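Lipase aflb (Neosartorya fumigata, PDB 6IDY) probably hydrolyses ester bonds of acylglycerols and related lipids, as a fungal lipase of the alpha/beta-hydrolase fold. Local coordinates at residues I125-K129 against Y214-Y218; Y178-K183 against D406-T411; D262-V267 against Q287-N291. All coordinates share one frame; numbering follows the deposited sequence.

Contact 1 of 3, residues I125-K129 against Y214-Y218; sequences IYPVK and YAINY
Ile-125 and Lys-129, from the two arms of a loop that turns at cis Pro-127, press against one side of helix 205-223, one of the helices packed around the central sheet of this alpha/beta-hydrolase fold. Tyr-214 is met first: the CD1 methyl of Ile-125 comes at a slant to its ring, 3.6 Å from CE1 of Tyr-214. Tyr-126 approaches the same ring at its edge through CB, with the two side chains crossing at about a right angle. The hydroxyls of both tyrosines are tied outside the contact, Tyr-214 to Glu-140 and Tyr-126 to the carbonyl of Val-138. One turn on, Asn-217 carries the polar half. The extended Lys-129 chain runs past its amide, CD lying 3.5 Å from CG of Asn-217, and NZ ends 3.3 Å from OD1 of Asn-217. That bond is long and comes from above the carbonyl plane, 67° out of it. A water accepts from NZ of Lys-129 and donates to the backbone O of Asn-217, so Asn-217 holds the ammonium once directly and once through water. ND2 of Asn-217 gives to a second water, which donates to O of Ile-125, and also bonds Ser-248. At Tyr-218, whose hydroxyl reaches the carbonyl of Pro-118, Ile-125 comes up at the start of the side chain: its CD1 is 3.6 Å from CA and 3.9 Å from CB of Tyr-218.

Contact 2 of 3, residues Y178-K183 against D406-T411; sequences YFNFGK and DDLLGT
Phe-179 lies flat against Gly-410, and this is the tight part of the contact. CA of Gly-410 sits 3.4 Å from the centroid of the Phe-179 ring and only 5° off its normal, a CH-pi contact made possible because the glycine puts bare backbone there. Tyr-178 covers the opposite face through CD2, so the ring is sandwiched. Phe-179 O also presses on the helix, 3.2 Å from CB of Asp-407. Beside it, ND2 of Asn-180 donates to OG1 of Thr-411 (3.0 Å), nearly in its amide plane. That hydroxyl in turn gives its proton to O of Asp-407 at 2.7 Å, while the Thr-411 amide reaches the same oxygen from the other face of its plane.

Toward the more exposed side the contact thins to charges. Lys-183, bent at its last torsion (chi4 83°), brings NZ to the syn side of Asp-407 OD1 at 2.8 Å and also donates to Tyr-178 O. Asp-407 OD2 takes the backbone N of Gly-404, and Asp-406 pairs with Arg-55. Helix 405-412 is thereby joined to the loop leading into strand 190-195, with helix 96-103 touching Phe-179 and Leu-409, and helix 63-73 meeting Leu-408.

Contact 3 of 3, residues D262-V267 against Q287-N291; sequences DFHGTV and QQGWN
Thr-266 and Gly-289 form a single beta bridge, in which Thr-266 N donates to Gln-288 O at 2.8 Å and Trp-290 N to Thr-266 O at 3.0 Å. Just before it, a type I turn from Asp-262 to Gly-265 reverses the chain, and Gly-265, with positive phi, brings its CA within 3.1 Å of Gln-288 O. From the start of that turn the carboxylate of Asp-262 meets the amide of Gln-288 crosswise: NE2 gives a 2.7 Å bond to OD2 of Asp-262 on its syn side, with the two planes 57° apart. Gln-288 OE1 is hydrogen-bonded to Thr-169 OG1, so both ends of the amide are held and its flip is fixed. Segment 262-267 follows strand 253-259 and segment 287-291 follows helix 283-287; Gln-288 touches Gln-234 in the turn between strand 227-232 and helix 235-245, where alpha/beta hydrolases carry the nucleophile elbow. With CG of His-264 anti to the backbone N (chi1 -151°), the imidazole lies over the five-membered ring of Trp-290 in an offset stack, centroids 3.8 Å apart and planes at 8°. CB of His-264 continues the cover over the six-membered ring, and ND1 makes a weak bond to Trp-290 O. Val-267 runs alongside the indole stem, its CG1 3.6 Å from CB of Trp-290.

In the fold
The three contacts are separate, with centres 26 to 30 Å apart and no shared atoms. Contacts 1 and 3 come nearest, about 12 Å between closest atoms; contacts 2 and 3 are about 14 Å apart at their nearest atoms, on opposite sides of the chain's centre. Along the sequence, contacts 1 and 2 interleave, while contact 3 falls wholly between the segments of contact 2. Contact 3 lies next to the turn after strand 227-232, where the nucleophile of this family probably sits; contact 1 lies farthest from the chain's centre, about 22 Å from it. The calcium ligand Asp-255 lies on strand 253-259, which leads into the loop of contact 3.

Contact 1 of 3, residues I125-K129 against Y214-Y218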
loop_
_atom_site.group_PDB
_atom_site.type_symbol
_atom_site.label_atom_id
_atom_site.label_comp_id
_atom_site.label_asym_id
_atom_site.label_seq_id
_atom_site.Cartn_x
_atom_site.Cartn_y
_atom_site.Cartn_z
ATOM N N ILE A 125 -8.528 24.490 -6.076
ATOM C CA ILE A 125 -8.129 23.115 -6.387
ATOM C C ILE A 125 -9.374 22.235 -6.510
ATOM O O ILE A 125 -9.271 21.047 -6.799
ATOM C CB ILE A 125 -7.085 22.559 -5.371
ATOM C CG1 ILE A 125 -7.626 22.593 -3.918
ATOM C CG2 ILE A 125 -5.730 23.289 -5.517
ATOM C CD1 ILE A 125 -7.038 21.628 -3.020
ATOM N N TYR A 126 -10.552 22.833 -6.290
ATOM C CA TYR A 126 -11.841 22.156 -6.342
ATOM C C TYR A 126 -12.933 23.140 -6.800
ATOM O O TYR A 126 -12.967 24.261 -6.298
ATOM C CB TYR A 126 -12.199 21.566 -4.961
ATOM C CG TYR A 126 -13.330 20.561 -5.001
ATOM C CD1 TYR A 126 -14.661 20.976 -4.959
ATOM C CD2 TYR A 126 -13.074 19.196 -5.049
ATOM C CE1 TYR A 126 -15.706 20.056 -5.027
ATOM C CE2 TYR A 126 -14.112 18.266 -5.090
ATOM C CZ TYR A 126 -15.427 18.701 -5.069
ATOM O OH TYR A 126 -16.452 17.790 -5.104
ATOM N N PRO A 127 -13.852 22.748 -7.718
ATOM C CA PRO A 127 -13.984 21.421 -8.363
ATOM C C PRO A 127 -12.933 21.087 -9.429
ATOM O O PRO A 127 -12.726 19.908 -9.705
ATOM C CB PRO A 127 -15.410 21.452 -8.928
ATOM C CG PRO A 127 -15.664 22.906 -9.212
ATOM C CD PRO A 127 -14.941 23.661 -8.128
ATOM N N VAL A 128 -12.282 22.099 -10.030
ATOM C CA VAL A 128 -11.295 21.879 -11.096
ATOM C C VAL A 128 -10.072 22.784 -10.880
ATOM O O VAL A 128 -10.192 24.004 -11.021
ATOM C CB VAL A 128 -11.905 22.103 -12.523
ATOM C CG1 VAL A 128 -10.895 21.769 -13.617
ATOM C CG2 VAL A 128 -13.202 21.319 -12.736
ATOM N N LYS A 129 -8.891 22.191 -10.595
ATOM C CA LYS A 129 -7.666 22.981 -10.427
ATOM C C LYS A 129 -7.237 23.572 -11.779
ATOM O O LYS A 129 -6.974 24.770 -11.873
ATOM C CB LYS A 129 -6.520 22.150 -9.819
ATOM C CG LYS A 129 -5.311 23.017 -9.468
ATOM C CD LYS A 129 -4.109 22.214 -9.047
ATOM C CE LYS A 129 -2.908 23.091 -8.811
ATOM N NZ LYS A 129 -1.739 22.295 -8.350
ATOM N N TYR A 214 -6.832 14.696 -5.016
ATOM C CA TYR A 214 -7.115 15.819 -4.130
ATOM C C TYR A 214 -6.014 16.017 -3.098
ATOM O O TYR A 214 -5.606 17.158 -2.896
ATOM C CB TYR A 214 -8.507 15.736 -3.475
ATOM C CG TYR A 214 -8.853 16.992 -2.705
ATOM C CD1 TYR A 214 -9.376 18.108 -3.350
ATOM C CD2 TYR A 214 -8.627 17.076 -1.333
ATOM C CE1 TYR A 214 -9.680 19.273 -2.647
ATOM C CE2 TYR A 214 -8.913 18.238 -0.623
ATOM C CZ TYR A 214 -9.444 19.335 -1.283
ATOM O OH TYR A 214 -9.725 20.482 -0.580
ATOM N N ALA A 215 -5.524 14.923 -2.466
ATOM C CA ALA A 215 -4.453 14.991 -1.458
ATOM C C ALA A 215 -3.205 15.641 -2.038
ATOM O O ALA A 215 -2.613 16.499 -1.389
ATOM C CB ALA A 215 -4.128 13.607 -0.912
ATOM N N ILE A 216 -2.843 15.285 -3.286
ATOM C CA ILE A 216 -1.692 15.884 -3.961
ATOM C C ILE A 216 -1.844 17.402 -4.066
ATOM O O ILE A 216 -0.999 18.135 -3.552
ATOM C CB ILE A 216 -1.391 15.216 -5.329
ATOM C CG1 ILE A 216 -0.857 13.765 -5.145
ATOM C CG2 ILE A 216 -0.382 16.061 -6.107
ATOM C CD1 ILE A 216 -0.874 12.895 -6.461
ATOM N N ASN A 217 -2.936 17.864 -4.699
ATOM C CA ASN A 217 -3.199 19.288 -4.901
ATOM C C ASN A 217 -3.439 20.046 -3.603
ATOM O O ASN A 217 -3.018 21.198 -3.493
ATOM C CB ASN A 217 -4.333 19.494 -5.900
ATOM C CG ASN A 217 -3.913 19.195 -7.320
ATOM O OD1 ASN A 217 -2.725 19.233 -7.672
ATOM N ND2 ASN A 217 -4.880 18.917 -8.175
ATOM N N TYR A 218 -4.033 19.384 -2.597
ATOM C CA TYR A 218 -4.280 20.006 -1.301
ATOM C C TYR A 218 -2.991 20.175 -0.493
ATOM O O TYR A 218 -2.762 21.252 0.063
ATOM C CB TYR A 218 -5.363 19.247 -0.500
ATOM C CG TYR A 218 -5.567 19.792 0.897
ATOM C CD1 TYR A 218 -6.422 20.864 1.131
ATOM C CD2 TYR A 218 -4.869 19.265 1.978
ATOM C CE1 TYR A 218 -6.580 21.396 2.412
ATOM C CE2 TYR A 218 -5.018 19.787 3.260
ATOM C CZ TYR A 218 -5.878 20.848 3.474
ATOM O OH TYR A 218 -6.019 21.339 4.744
HETATM O O HOH W 1 -7.654 19.102 -7.694
HETATM O O HOH W 2 -2.168 22.665 -5.588
#

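Contact 2 of 3, residues Y178-K183 against D406-T411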
loop_
_atom_site.group_PDB
_atom_site.type_symbol
_atom_site.label_atom_id
_atom_site.label_comp_id
_atom_site.label_asym_id
_atom_site.label_seq_id
_atom_site.Cartn_x
_atom_site.Cartn_y
_atom_site.Cartn_z
ATOM N N TYR A 178 2.312 3.030 10.337
ATOM C CA TYR A 178 2.748 3.127 11.730
ATOM C C TYR A 178 3.998 2.244 11.941
ATOM O O TYR A 178 4.938 2.662 12.615
ATOM C CB TYR A 178 1.595 2.692 12.665
ATOM C CG TYR A 178 1.932 2.684 14.139
ATOM C CD1 TYR A 178 1.737 3.814 14.925
ATOM C CD2 TYR A 178 2.397 1.527 14.761
ATOM C CE1 TYR A 178 2.032 3.808 16.290
ATOM C CE2 TYR A 178 2.697 1.508 16.124
ATOM C CZ TYR A 178 2.520 2.654 16.882
ATOM O OH TYR A 178 2.803 2.636 18.226
ATOM N N PHE A 179 4.010 1.049 11.318
ATOM C CA PHE A 179 5.081 0.063 11.423
ATOM C C PHE A 179 6.163 0.154 10.333
ATOM O O PHE A 179 6.992 -0.757 10.226
ATOM C CB PHE A 179 4.477 -1.348 11.466
ATOM C CG PHE A 179 3.608 -1.633 12.667
ATOM C CD1 PHE A 179 4.169 -1.798 13.930
ATOM C CD2 PHE A 179 2.233 -1.788 12.529
ATOM C CE1 PHE A 179 3.369 -2.083 15.038
ATOM C CE2 PHE A 179 1.435 -2.092 13.635
ATOM C CZ PHE A 179 2.010 -2.245 14.879
ATOM N N ASN A 180 6.179 1.234 9.530
ATOM C CA ASN A 180 7.205 1.352 8.500
ATOM C C ASN A 180 7.432 2.797 8.041
ATOM O O ASN A 180 7.982 3.580 8.809
ATOM C CB ASN A 180 6.960 0.392 7.311
ATOM C CG ASN A 180 5.526 0.301 6.881
ATOM O OD1 ASN A 180 5.034 1.151 6.146
ATOM N ND2 ASN A 180 4.833 -0.736 7.320
ATOM N N PHE A 181 7.030 3.147 6.804
ATOM C CA PHE A 181 7.297 4.447 6.180
ATOM C C PHE A 181 6.655 5.662 6.872
ATOM O O PHE A 181 6.973 6.792 6.501
ATOM C CB PHE A 181 6.976 4.422 4.680
ATOM C CG PHE A 181 8.056 3.729 3.875
ATOM C CD1 PHE A 181 9.312 4.308 3.720
ATOM C CD2 PHE A 181 7.816 2.498 3.271
ATOM C CE1 PHE A 181 10.309 3.669 2.977
ATOM C CE2 PHE A 181 8.811 1.861 2.520
ATOM C CZ PHE A 181 10.048 2.453 2.372
ATOM N N GLY A 182 5.868 5.446 7.928
ATOM C CA GLY A 182 5.370 6.548 8.746
ATOM C C GLY A 182 6.558 7.199 9.445
ATOM O O GLY A 182 6.480 8.353 9.876
ATOM N N LYS A 183 7.699 6.451 9.508
ATOM C CA LYS A 183 8.989 6.847 10.091
ATOM C C LYS A 183 10.013 7.328 9.031
ATOM O O LYS A 183 11.198 7.454 9.353
ATOM C CB LYS A 183 9.596 5.679 10.892
ATOM C CG LYS A 183 8.822 5.276 12.142
ATOM C CD LYS A 183 9.481 4.074 12.799
ATOM C CE LYS A 183 8.763 3.592 14.031
ATOM N NZ LYS A 183 7.628 2.696 13.692
ATOM N N ASP A 406 9.447 -5.173 16.054
ATOM C CA ASP A 406 8.022 -4.813 16.164
ATOM C C ASP A 406 7.451 -4.231 14.878
ATOM O O ASP A 406 6.275 -4.439 14.577
ATOM C CB ASP A 406 7.780 -3.868 17.353
ATOM C CG ASP A 406 7.963 -4.504 18.729
ATOM O OD1 ASP A 406 8.261 -5.720 18.792
ATOM O OD2 ASP A 406 7.805 -3.785 19.740
ATOM N N ASP A 407 8.297 -3.526 14.111
ATOM C CA ASP A 407 7.950 -2.945 12.812
ATOM C C ASP A 407 7.742 -4.056 11.776
ATOM O O ASP A 407 6.752 -4.017 11.052
ATOM C CB ASP A 407 9.028 -1.950 12.369
ATOM C CG ASP A 407 9.163 -0.762 13.303
ATOM O OD1 ASP A 407 8.144 -0.089 13.557
ATOM O OD2 ASP A 407 10.291 -0.496 13.765
ATOM N N LEU A 408 8.637 -5.074 11.757
ATOM C CA LEU A 408 8.546 -6.253 10.891
ATOM C C LEU A 408 7.247 -7.014 11.236
ATOM O O LEU A 408 6.450 -7.298 10.340
ATOM C CB LEU A 408 9.778 -7.173 11.120
ATOM C CG LEU A 408 10.099 -8.288 10.091
ATOM C CD1 LEU A 408 11.454 -8.863 10.357
ATOM C CD2 LEU A 408 9.099 -9.439 10.136
ATOM N N LEU A 409 7.045 -7.330 12.534
ATOM C CA LEU A 409 5.874 -8.075 13.019
ATOM C C LEU A 409 4.557 -7.354 12.777
ATOM O O LEU A 409 3.607 -7.970 12.301
ATOM C CB LEU A 409 6.017 -8.479 14.498
ATOM C CG LEU A 409 7.322 -9.185 14.918
ATOM C CD1 LEU A 409 7.358 -9.427 16.421
ATOM C CD2 LEU A 409 7.541 -10.484 14.153
ATOM N N GLY A 410 4.526 -6.061 13.086
ATOM C CA GLY A 410 3.356 -5.212 12.902
ATOM C C GLY A 410 2.932 -5.089 11.453
ATOM O O GLY A 410 1.735 -5.147 11.158
ATOM N N THR A 411 3.912 -4.937 10.535
ATOM C CA THR A 411 3.670 -4.863 9.082
ATOM C C THR A 411 3.040 -6.175 8.589
ATOM O O THR A 411 2.124 -6.151 7.778
ATOM C CB THR A 411 4.961 -4.503 8.337
ATOM O OG1 THR A 411 5.431 -3.238 8.807
ATOM C CG2 THR A 411 4.785 -4.455 6.817
#

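Contact 3 of 3, residues D262-V267 against Q287-N291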
loop_
_atom_site.group_PDB
_atom_site.type_symbol
_atom_site.label_atom_id
_atom_site.label_comp_id
_atom_site.label_asym_id
_atom_site.label_seq_id
_atom_site.Cartn_x
_atom_site.Cartn_y
_atom_site.Cartn_z
ATOM N N ASP A 262 1.018 -2.867 -8.312
ATOM C CA ASP A 262 0.439 -3.784 -9.288
ATOM C C ASP A 262 -0.114 -2.990 -10.465
ATOM O O ASP A 262 -1.319 -2.989 -10.719
ATOM C CB ASP A 262 -0.594 -4.718 -8.623
ATOM C CG ASP A 262 -1.795 -4.043 -7.996
ATOM O OD1 ASP A 262 -1.624 -2.954 -7.395
ATOM O OD2 ASP A 262 -2.902 -4.602 -8.098
ATOM N N PHE A 263 0.789 -2.318 -11.208
ATOM C CA PHE A 263 0.431 -1.473 -12.359
ATOM C C PHE A 263 -0.238 -2.230 -13.493
ATOM O O PHE A 263 -0.847 -1.600 -14.360
ATOM C CB PHE A 263 1.628 -0.659 -12.877
ATOM C CG PHE A 263 2.176 0.340 -11.889
ATOM C CD1 PHE A 263 1.384 1.382 -11.416
ATOM C CD2 PHE A 263 3.499 0.275 -11.472
ATOM C CE1 PHE A 263 1.898 2.317 -10.512
ATOM C CE2 PHE A 263 4.025 1.243 -10.610
ATOM C CZ PHE A 263 3.216 2.239 -10.116
ATOM N N HIS A 264 -0.161 -3.575 -13.474
ATOM C CA HIS A 264 -0.840 -4.419 -14.453
ATOM C C HIS A 264 -1.764 -5.390 -13.710
ATOM O O HIS A 264 -2.254 -6.347 -14.292
ATOM C CB HIS A 264 0.165 -5.193 -15.334
ATOM C CG HIS A 264 -0.361 -5.504 -16.711
ATOM N ND1 HIS A 264 -1.632 -6.034 -16.905
ATOM C CD2 HIS A 264 0.241 -5.380 -17.913
ATOM C CE1 HIS A 264 -1.765 -6.185 -18.213
ATOM N NE2 HIS A 264 -0.669 -5.795 -18.859
ATOM N N GLY A 265 -2.010 -5.123 -12.438
ATOM C CA GLY A 265 -2.822 -5.999 -11.605
ATOM C C GLY A 265 -2.126 -7.321 -11.332
ATOM O O GLY A 265 -0.892 -7.397 -11.300
ATOM N N THR A 266 -2.911 -8.385 -11.178
ATOM C CA THR A 266 -2.383 -9.710 -10.874
ATOM C C THR A 266 -3.209 -10.818 -11.492
ATOM O O THR A 266 -4.411 -10.661 -11.712
ATOM C CB THR A 266 -2.203 -9.885 -9.351
ATOM O OG1 THR A 266 -1.594 -11.147 -9.096
ATOM C CG2 THR A 266 -3.507 -9.775 -8.573
ATOM N N VAL A 267 -2.564 -11.947 -11.754
ATOM C CA VAL A 267 -3.264 -13.104 -12.311
ATOM C C VAL A 267 -3.716 -14.038 -11.217
ATOM O O VAL A 267 -3.166 -14.024 -10.109
ATOM C CB VAL A 267 -2.441 -13.873 -13.366
ATOM C CG1 VAL A 267 -2.188 -13.014 -14.580
ATOM C CG2 VAL A 267 -1.138 -14.420 -12.788
ATOM N N GLN A 287 -11.124 -5.273 -10.001
ATOM C CA GLN A 287 -10.386 -4.353 -10.888
ATOM C C GLN A 287 -8.891 -4.642 -10.959
ATOM O O GLN A 287 -8.249 -4.270 -11.937
ATOM C CB GLN A 287 -10.590 -2.894 -10.457
ATOM C CG GLN A 287 -11.982 -2.378 -10.776
ATOM C CD GLN A 287 -12.242 -1.045 -10.129
ATOM O OE1 GLN A 287 -12.033 -0.846 -8.926
ATOM N NE2 GLN A 287 -12.730 -0.110 -10.921
ATOM N N GLN A 288 -8.339 -5.302 -9.933
ATOM C CA GLN A 288 -6.911 -5.598 -9.879
ATOM C C GLN A 288 -6.526 -6.897 -10.604
ATOM O O GLN A 288 -5.385 -7.347 -10.497
ATOM C CB GLN A 288 -6.395 -5.550 -8.438
ATOM C CG GLN A 288 -6.316 -4.101 -7.959
ATOM C CD GLN A 288 -5.965 -4.000 -6.512
ATOM O OE1 GLN A 288 -6.821 -4.085 -5.623
ATOM N NE2 GLN A 288 -4.695 -3.818 -6.244
ATOM N N GLY A 289 -7.453 -7.449 -11.380
ATOM C CA GLY A 289 -7.164 -8.591 -12.237
ATOM C C GLY A 289 -6.322 -8.110 -13.408
ATOM O O GLY A 289 -6.455 -6.959 -13.829
ATOM N N TRP A 290 -5.440 -8.968 -13.922
ATOM C CA TRP A 290 -4.526 -8.660 -15.030
ATOM C C TRP A 290 -5.191 -8.100 -16.281
ATOM O O TRP A 290 -4.669 -7.154 -16.867
ATOM C CB TRP A 290 -3.715 -9.912 -15.416
ATOM C CG TRP A 290 -2.533 -9.628 -16.298
ATOM C CD1 TRP A 290 -2.503 -9.641 -17.661
ATOM C CD2 TRP A 290 -1.211 -9.273 -15.868
ATOM N NE1 TRP A 290 -1.236 -9.345 -18.110
ATOM C CE2 TRP A 290 -0.424 -9.105 -17.030
ATOM C CE3 TRP A 290 -0.602 -9.116 -14.612
ATOM C CZ2 TRP A 290 0.934 -8.764 -16.974
ATOM C CZ3 TRP A 290 0.744 -8.780 -14.557
ATOM C CH2 TRP A 290 1.502 -8.624 -15.727
ATOM N N ASN A 291 -6.302 -8.709 -16.712
ATOM C CA ASN A 291 -6.969 -8.361 -17.965
ATOM C C ASN A 291 -8.265 -7.560 -17.820
ATOM O O ASN A 291 -9.077 -7.532 -18.755
ATOM C CB ASN A 291 -7.206 -9.628 -18.793
ATOM C CG ASN A 291 -6.089 -9.844 -19.780
ATOM O OD1 ASN A 291 -6.102 -9.312 -20.900
ATOM N ND2 ASN A 291 -5.077 -10.593 -19.372
#